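Local coordinates for protein esterase E25 (PDB 4Q05) that probably hydrolyses ester bonds as a dimeric bacterial esterase of the hormone-sensitive lipase family, in its GTSAG motif subfamily, at residues A209-E221 against P279-P292. Sequence-based numbering, arbitrary orientation.
Sequences ANLTMGLVQHLIE and PLVSPLYGDLHGFP
Pro283 packs against Asn210 and Met213 on the helix that follows the probable nucleophile elbow (GxSxG) of this alpha/beta hydrolase fold. The loop 279-292, which leads into strand 294-299 of the sheet, runs along that helix.

The tight part is mostly apolar. The Pro283 ring lies across the Asn210 side chain at about a right angle, and its CB meets Met213 CB at 3.6 Å. Farther along, Val216 CG1 sits over the centre of one face of the Phe291 ring, 3.6 Å from the centroid, in a CH-pi contact. Its chi1 of 175° turns CG1 away from the backbone N and onto the ring. Leu288 CB lies over the opposite face, displaced from the ring centre, and Gln217 CG reaches the edge. Leu230 of the central sheet touches both Val216 and Phe291.

Two side-chain amides tie the loop to the helix. Asn210 ND2 donates to Val281 O at 2.8 Å, with the acceptor in the amide plane. The same nitrogen also bonds Gly236 O, and Asn210 OD1 bonds Tyr270 OH, so the rotation of the buried amide is fixed from both its nitrogen and its oxygen.

The other side is more open to solvent. Water 2 bridges Gln217 OE1 and Pro279 O. Ile220 lies at the partly exposed end, its CD1 3.5 Å from His289 O in the type II turn from Leu288 to Phe291, whose middle residues His289 and Gly290 are exposed. Between the two sides, Gln217 NE2 gives one hydrogen to each of two carbonyls: Pro283 O at 2.9 Å, and Asp287 O at 3.1 Å, which it meets from above the carbonyl plane.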
ATOM      1  N   ALA A 209     -13.654 -10.074  -7.353  1.00 22.51           N
ATOM      2  CA  ALA A 209     -13.643  -9.098  -6.265  1.00 27.76           C
ATOM      3  C   ALA A 209     -14.642  -7.985  -6.571  1.00 24.20           C
ATOM      4  O   ALA A 209     -15.256  -7.421  -5.669  1.00 24.02           O
ATOM      5  CB  ALA A 209     -12.265  -8.513  -6.101  1.00 21.42           C
ATOM      6  N   ASN A 210     -14.777  -7.667  -7.856  1.00 26.23           N
ATOM      7  CA  ASN A 210     -15.762  -6.705  -8.315  1.00 28.05           C
ATOM      8  C   ASN A 210     -17.175  -7.184  -7.965  1.00 25.34           C
ATOM      9  O   ASN A 210     -17.951  -6.446  -7.371  1.00 27.54           O
ATOM     10  CB  ASN A 210     -15.606  -6.455  -9.829  1.00 25.25           C
ATOM     11  CG  ASN A 210     -16.628  -5.475 -10.368  1.00 28.36           C
ATOM     12  OD1 ASN A 210     -17.837  -5.676 -10.211  1.00 29.73           O
ATOM     13  ND2 ASN A 210     -16.152  -4.412 -11.013  1.00 23.41           N
ATOM     14  N   LEU A 211     -17.498  -8.428  -8.311  1.00 30.76           N
ATOM     15  CA  LEU A 211     -18.806  -9.000  -7.953  1.00 28.10           C
ATOM     16  C   LEU A 211     -18.988  -9.039  -6.446  1.00 26.66           C
ATOM     17  O   LEU A 211     -20.082  -8.803  -5.935  1.00 27.62           O
ATOM     18  CB  LEU A 211     -18.959 -10.423  -8.493  1.00 27.22           C
ATOM     19  CG  LEU A 211     -18.887 -10.605 -10.003  1.00 29.64           C
ATOM     20  CD1 LEU A 211     -18.820 -12.097 -10.317  1.00 26.55           C
ATOM     21  CD2 LEU A 211     -20.069  -9.912 -10.698  1.00 29.34           C
ATOM     22  N   THR A 212     -17.913  -9.348  -5.731  1.00 24.74           N
ATOM     23  CA  THR A 212     -17.985  -9.410  -4.274  1.00 29.85           C
ATOM     24  C   THR A 212     -18.397  -8.051  -3.704  1.00 28.60           C
ATOM     25  O   THR A 212     -19.319  -7.947  -2.898  1.00 27.61           O
ATOM     26  CB  THR A 212     -16.649  -9.890  -3.670  1.00 24.97           C
ATOM     27  OG1 THR A 212     -16.495 -11.283  -3.956  1.00 25.65           O
ATOM     28  CG2 THR A 212     -16.628  -9.703  -2.161  1.00 24.52           C
ATOM     29  N   MET A 213     -17.718  -7.004  -4.139  1.00 25.64           N
ATOM     30  CA  MET A 213     -18.067  -5.664  -3.691  1.00 26.68           C
ATOM     31  C   MET A 213     -19.516  -5.318  -4.059  1.00 28.34           C
ATOM     32  O   MET A 213     -20.265  -4.783  -3.243  1.00 25.36           O
ATOM     33  CB  MET A 213     -17.095  -4.636  -4.284  1.00 23.54           C
ATOM     34  CG  MET A 213     -15.656  -4.788  -3.761  1.00 22.59           C
ATOM     35  SD  MET A 213     -14.570  -3.592  -4.561  1.00 25.42           S
ATOM     36  CE  MET A 213     -15.149  -2.051  -3.832  1.00 20.72           C
ATOM     37  N   GLY A 214     -19.907  -5.619  -5.296  1.00 27.93           N
ATOM     38  CA  GLY A 214     -21.262  -5.334  -5.735  1.00 28.04           C
ATOM     39  C   GLY A 214     -22.297  -6.104  -4.940  1.00 28.50           C
ATOM     40  O   GLY A 214     -23.339  -5.569  -4.567  1.00 30.16           O
ATOM     41  N   LEU A 215     -22.013  -7.372  -4.670  1.00 25.54           N
ATOM     42  CA  LEU A 215     -22.913  -8.182  -3.855  1.00 27.02           C
ATOM     43  C   LEU A 215     -23.084  -7.606  -2.455  1.00 30.94           C
ATOM     44  O   LEU A 215     -24.201  -7.489  -1.945  1.00 29.24           O
ATOM     45  CB  LEU A 215     -22.390  -9.607  -3.725  1.00 29.70           C
ATOM     46  CG  LEU A 215     -23.211 -10.421  -2.722  1.00 33.66           C
ATOM     47  CD1 LEU A 215     -24.650 -10.555  -3.215  1.00 36.75           C
ATOM     48  CD2 LEU A 215     -22.593 -11.788  -2.502  1.00 35.65           C
ATOM     49  N   VAL A 216     -21.974  -7.261  -1.812  1.00 27.38           N
ATOM     50  CA  VAL A 216     -22.063  -6.763  -0.449  1.00 28.68           C
ATOM     51  C   VAL A 216     -22.893  -5.476  -0.405  1.00 28.07           C
ATOM     52  O   VAL A 216     -23.660  -5.269   0.520  1.00 28.31           O
ATOM     53  CB  VAL A 216     -20.673  -6.543   0.179  1.00 28.56           C
ATOM     54  CG1 VAL A 216     -20.809  -5.905   1.559  1.00 28.45           C
ATOM     55  CG2 VAL A 216     -19.941  -7.871   0.280  1.00 23.63           C
ATOM     56  N   GLN A 217     -22.730  -4.617  -1.405  1.00 25.52           N
ATOM     57  CA  GLN A 217     -23.510  -3.389  -1.479  1.00 30.84           C
ATOM     58  C   GLN A 217     -25.008  -3.690  -1.591  1.00 33.49           C
ATOM     59  O   GLN A 217     -25.833  -3.058  -0.933  1.00 36.89           O
ATOM     60  CB  GLN A 217     -23.030  -2.531  -2.653  1.00 29.21           C
ATOM     61  CG  GLN A 217     -21.690  -1.872  -2.360  1.00 29.10           C
ATOM     62  CD  GLN A 217     -21.014  -1.338  -3.593  1.00 30.47           C
ATOM     63  OE1 GLN A 217     -21.145  -1.896  -4.676  1.00 30.02           O
ATOM     64  NE2 GLN A 217     -20.277  -0.260  -3.434  1.00 30.60           N
ATOM     65  N   HIS A 218     -25.336  -4.675  -2.416  1.00 34.44           N
ATOM     66  CA  HIS A 218     -26.708  -5.151  -2.573  1.00 35.54           C
ATOM     67  C   HIS A 218     -27.252  -5.688  -1.244  1.00 40.94           C
ATOM     68  O   HIS A 218     -28.321  -5.274  -0.787  1.00 38.62           O
ATOM     69  CB  HIS A 218     -26.751  -6.232  -3.655  1.00 38.56           C
ATOM     70  CG  HIS A 218     -28.130  -6.725  -3.975  1.00 53.18           C
ATOM     71  ND1 HIS A 218     -29.204  -5.879  -4.160  1.00 53.21           N
ATOM     72  CD2 HIS A 218     -28.607  -7.980  -4.165  1.00 51.81           C
ATOM     73  CE1 HIS A 218     -30.282  -6.591  -4.438  1.00 54.12           C
ATOM     74  NE2 HIS A 218     -29.946  -7.868  -4.449  1.00 57.74           N
ATOM     75  N   LEU A 219     -26.502  -6.591  -0.614  1.00 29.63           N
ATOM     76  CA  LEU A 219     -26.890  -7.138   0.687  1.00 30.89           C
ATOM     77  C   LEU A 219     -27.166  -6.048   1.712  1.00 39.51           C
ATOM     78  O   LEU A 219     -28.129  -6.132   2.477  1.00 38.45           O
ATOM     79  CB  LEU A 219     -25.816  -8.073   1.240  1.00 30.93           C
ATOM     80  CG  LEU A 219     -25.460  -9.297   0.409  1.00 35.18           C
ATOM     81  CD1 LEU A 219     -24.270 -10.019   1.030  1.00 27.18           C
ATOM     82  CD2 LEU A 219     -26.659 -10.225   0.272  1.00 31.07           C
ATOM     83  N   ILE A 220     -26.304  -5.040   1.754  1.00 35.84           N
ATOM     84  CA  ILE A 220     -26.472  -3.966   2.717  1.00 37.39           C
ATOM     85  C   ILE A 220     -27.765  -3.208   2.436  1.00 39.21           C
ATOM     86  O   ILE A 220     -28.503  -2.871   3.361  1.00 43.23           O
ATOM     87  CB  ILE A 220     -25.260  -3.018   2.719  1.00 37.41           C
ATOM     88  CG1 ILE A 220     -24.059  -3.717   3.356  1.00 32.02           C
ATOM     89  CG2 ILE A 220     -25.570  -1.748   3.479  1.00 36.36           C
ATOM     90  CD1 ILE A 220     -22.738  -3.031   3.061  1.00 36.06           C
ATOM     91  N   GLU A 221     -28.037  -2.967   1.157  1.00 39.00           N
ATOM     92  CA  GLU A 221     -29.265  -2.312   0.720  1.00 42.58           C
ATOM     93  C   GLU A 221     -30.487  -3.107   1.165  1.00 49.23           C
ATOM     94  O   GLU A 221     -31.459  -2.544   1.665  1.00 45.50           O
ATOM     95  CB  GLU A 221     -29.306  -2.213  -0.805  1.00 46.28           C
ATOM     96  CG  GLU A 221     -28.366  -1.194  -1.430  1.00 57.97           C
ATOM     97  CD  GLU A 221     -28.354  -1.273  -2.958  1.00 67.00           C
ATOM     98  OE1 GLU A 221     -29.219  -1.988  -3.525  1.00 68.63           O
ATOM     99  OE2 GLU A 221     -27.479  -0.626  -3.586  1.00 64.03           O
ATOM    100  N   PRO A 279     -21.636   2.432 -10.440  1.00 28.09           N
ATOM    101  CA  PRO A 279     -21.193   1.578  -9.325  1.00 29.29           C
ATOM    102  C   PRO A 279     -21.489   0.112  -9.559  1.00 31.62           C
ATOM    103  O   PRO A 279     -20.882  -0.736  -8.914  1.00 28.38           O
ATOM    104  CB  PRO A 279     -22.021   2.077  -8.131  1.00 31.46           C
ATOM    105  CG  PRO A 279     -22.394   3.481  -8.480  1.00 34.09           C
ATOM    106  CD  PRO A 279     -22.548   3.500  -9.990  1.00 33.47           C
ATOM    107  N   LEU A 280     -22.415  -0.198 -10.459  1.00 29.54           N
ATOM    108  CA  LEU A 280     -22.677  -1.592 -10.761  1.00 29.96           C
ATOM    109  C   LEU A 280     -21.514  -2.172 -11.566  1.00 28.75           C
ATOM    110  O   LEU A 280     -21.244  -3.367 -11.499  1.00 32.10           O
ATOM    111  CB  LEU A 280     -24.014  -1.756 -11.489  1.00 36.95           C
ATOM    112  CG  LEU A 280     -25.251  -1.402 -10.653  1.00 41.52           C
ATOM    113  CD1 LEU A 280     -26.523  -1.460 -11.496  1.00 43.58           C
ATOM    114  CD2 LEU A 280     -25.365  -2.321  -9.445  1.00 41.36           C
ATOM    115  N   VAL A 281     -20.824  -1.306 -12.309  1.00 26.41           N
ATOM    116  CA  VAL A 281     -19.653  -1.698 -13.093  1.00 24.64           C
ATOM    117  C   VAL A 281     -18.355  -1.526 -12.295  1.00 30.58           C
ATOM    118  O   VAL A 281     -17.445  -2.355 -12.374  1.00 26.28           O
ATOM    119  CB  VAL A 281     -19.550  -0.847 -14.368  1.00 29.48           C
ATOM    120  CG1 VAL A 281     -18.290  -1.190 -15.139  1.00 28.19           C
ATOM    121  CG2 VAL A 281     -20.799  -1.028 -15.247  1.00 28.48           C
ATOM    122  N   SER A 282     -18.268  -0.430 -11.545  1.00 23.48           N
ATOM    123  CA  SER A 282     -17.071  -0.112 -10.769  1.00 24.01           C
ATOM    124  C   SER A 282     -17.521   0.209  -9.360  1.00 26.11           C
ATOM    125  O   SER A 282     -17.802   1.364  -9.045  1.00 25.06           O
ATOM    126  CB  SER A 282     -16.371   1.094 -11.377  1.00 25.89           C
ATOM    127  OG  SER A 282     -15.858   0.775 -12.662  1.00 24.18           O
ATOM    128  N   PRO A 283     -17.650  -0.828  -8.523  1.00 23.22           N
ATOM    129  CA  PRO A 283     -18.264  -0.722  -7.198  1.00 23.98           C
ATOM    130  C   PRO A 283     -17.552   0.253  -6.245  1.00 23.93           C
ATOM    131  O   PRO A 283     -18.159   0.652  -5.252  1.00 24.33           O
ATOM    132  CB  PRO A 283     -18.175  -2.153  -6.645  1.00 24.00           C
ATOM    133  CG  PRO A 283     -17.958  -3.020  -7.796  1.00 29.92           C
ATOM    134  CD  PRO A 283     -17.301  -2.215  -8.876  1.00 28.01           C
ATOM    135  N   LEU A 284     -16.299   0.604  -6.523  1.00 25.54           N
ATOM    136  CA  LEU A 284     -15.595   1.609  -5.726  1.00 22.99           C
ATOM    137  C   LEU A 284     -16.424   2.893  -5.636  1.00 29.25           C
ATOM    138  O   LEU A 284     -16.362   3.619  -4.641  1.00 26.85           O
ATOM    139  CB  LEU A 284     -14.236   1.934  -6.351  1.00 21.45           C
ATOM    140  CG  LEU A 284     -13.427   3.045  -5.677  1.00 27.85           C
ATOM    141  CD1 LEU A 284     -13.229   2.723  -4.183  1.00 22.18           C
ATOM    142  CD2 LEU A 284     -12.093   3.217  -6.370  1.00 24.45           C
ATOM    143  N   TYR A 285     -17.188   3.175  -6.689  1.00 28.14           N
ATOM    144  CA  TYR A 285     -18.006   4.386  -6.734  1.00 28.62           C
ATOM    145  C   TYR A 285     -19.261   4.282  -5.895  1.00 30.69           C
ATOM    146  O   TYR A 285     -19.937   5.284  -5.647  1.00 34.04           O
ATOM    147  CB  TYR A 285     -18.356   4.764  -8.180  1.00 29.79           C
ATOM    148  CG  TYR A 285     -17.138   5.235  -8.909  1.00 28.73           C
ATOM    149  CD1 TYR A 285     -16.575   6.462  -8.610  1.00 29.61           C
ATOM    150  CD2 TYR A 285     -16.514   4.437  -9.853  1.00 25.79           C
ATOM    151  CE1 TYR A 285     -15.445   6.895  -9.244  1.00 30.09           C
ATOM    152  CE2 TYR A 285     -15.372   4.859 -10.495  1.00 24.75           C
ATOM    153  CZ  TYR A 285     -14.846   6.088 -10.187  1.00 30.23           C
ATOM    154  OH  TYR A 285     -13.711   6.525 -10.811  1.00 28.09           O
ATOM    155  N   GLY A 286     -19.580   3.072  -5.458  1.00 27.46           N
ATOM    156  CA  GLY A 286     -20.751   2.887  -4.623  1.00 29.35           C
ATOM    157  C   GLY A 286     -20.406   3.121  -3.165  1.00 31.66           C
ATOM    158  O   GLY A 286     -19.254   3.407  -2.819  1.00 27.57           O
ATOM    159  N   ASP A 287     -21.407   2.975  -2.309  1.00 30.62           N
ATOM    160  CA  ASP A 287     -21.253   3.163  -0.875  1.00 31.24           C
ATOM    161  C   ASP A 287     -20.541   1.966  -0.262  1.00 31.65           C
ATOM    162  O   ASP A 287     -20.887   0.826  -0.552  1.00 29.66           O
ATOM    163  CB  ASP A 287     -22.631   3.305  -0.228  1.00 37.10           C
ATOM    164  CG  ASP A 287     -22.574   3.948   1.159  1.00 37.89           C
ATOM    165  OD1 ASP A 287     -21.475   4.052   1.752  1.00 35.51           O
ATOM    166  OD2 ASP A 287     -23.649   4.348   1.653  1.00 44.72           O
ATOM    167  N   LEU A 288     -19.553   2.225   0.590  1.00 28.67           N
ATOM    168  CA  LEU A 288     -18.824   1.151   1.261  1.00 27.19           C
ATOM    169  C   LEU A 288     -19.077   1.129   2.767  1.00 29.38           C
ATOM    170  O   LEU A 288     -18.514   0.303   3.484  1.00 28.50           O
ATOM    171  CB  LEU A 288     -17.323   1.265   0.978  1.00 26.18           C
ATOM    172  CG  LEU A 288     -16.945   1.226  -0.505  1.00 25.54           C
ATOM    173  CD1 LEU A 288     -15.429   1.199  -0.683  1.00 20.93           C
ATOM    174  CD2 LEU A 288     -17.568   0.018  -1.165  1.00 27.41           C
ATOM    175  N   HIS A 289     -19.928   2.025   3.258  1.00 28.21           N
ATOM    176  CA  HIS A 289     -20.301   1.962   4.663  1.00 25.71           C
ATOM    177  C   HIS A 289     -20.982   0.634   4.966  1.00 31.03           C
ATOM    178  O   HIS A 289     -21.729   0.110   4.147  1.00 28.63           O
ATOM    179  CB  HIS A 289     -21.236   3.111   5.056  1.00 27.18           C
ATOM    180  CG  HIS A 289     -20.578   4.455   5.072  1.00 31.38           C
ATOM    181  ND1 HIS A 289     -20.472   5.247   3.946  1.00 27.26           N
ATOM    182  CD2 HIS A 289     -20.008   5.158   6.082  1.00 28.70           C
ATOM    183  CE1 HIS A 289     -19.862   6.375   4.262  1.00 29.00           C
ATOM    184  NE2 HIS A 289     -19.566   6.344   5.549  1.00 29.76           N
ATOM    185  N   GLY A 290     -20.728   0.094   6.151  1.00 25.42           N
ATOM    186  CA  GLY A 290     -21.351  -1.155   6.541  1.00 27.39           C
ATOM    187  C   GLY A 290     -20.602  -2.389   6.084  1.00 29.80           C
ATOM    188  O   GLY A 290     -20.981  -3.505   6.430  1.00 27.33           O
ATOM    189  N   PHE A 291     -19.538  -2.213   5.309  1.00 27.31           N
ATOM    190  CA  PHE A 291     -18.776  -3.382   4.862  1.00 26.64           C
ATOM    191  C   PHE A 291     -18.203  -4.163   6.040  1.00 27.98           C
ATOM    192  O   PHE A 291     -17.808  -3.589   7.050  1.00 27.64           O
ATOM    193  CB  PHE A 291     -17.665  -2.991   3.868  1.00 25.27           C
ATOM    194  CG  PHE A 291     -18.077  -3.112   2.418  1.00 29.30           C
ATOM    195  CD1 PHE A 291     -19.225  -2.482   1.952  1.00 28.41           C
ATOM    196  CD2 PHE A 291     -17.324  -3.861   1.530  1.00 24.08           C
ATOM    197  CE1 PHE A 291     -19.611  -2.596   0.621  1.00 29.51           C
ATOM    198  CE2 PHE A 291     -17.695  -3.977   0.203  1.00 25.72           C
ATOM    199  CZ  PHE A 291     -18.842  -3.337  -0.258  1.00 26.46           C
ATOM    200  N   PRO A 292     -18.158  -5.491   5.907  1.00 27.38           N
ATOM    201  CA  PRO A 292     -17.488  -6.350   6.880  1.00 27.34           C
ATOM    202  C   PRO A 292     -15.991  -6.026   6.873  1.00 25.06           C
ATOM    203  O   PRO A 292     -15.534  -5.364   5.945  1.00 24.78           O
ATOM    204  CB  PRO A 292     -17.685  -7.764   6.298  1.00 27.65           C
ATOM    205  CG  PRO A 292     -18.679  -7.634   5.203  1.00 29.17           C
ATOM    206  CD  PRO A 292     -18.588  -6.228   4.708  1.00 27.87           C
TER
HETATM  207  O   HOH W   1     -20.408  -5.006  -9.292  1.00 33.73           O
HETATM  208  O   HOH W   2     -22.466  -1.727  -6.933  1.00 37.06           O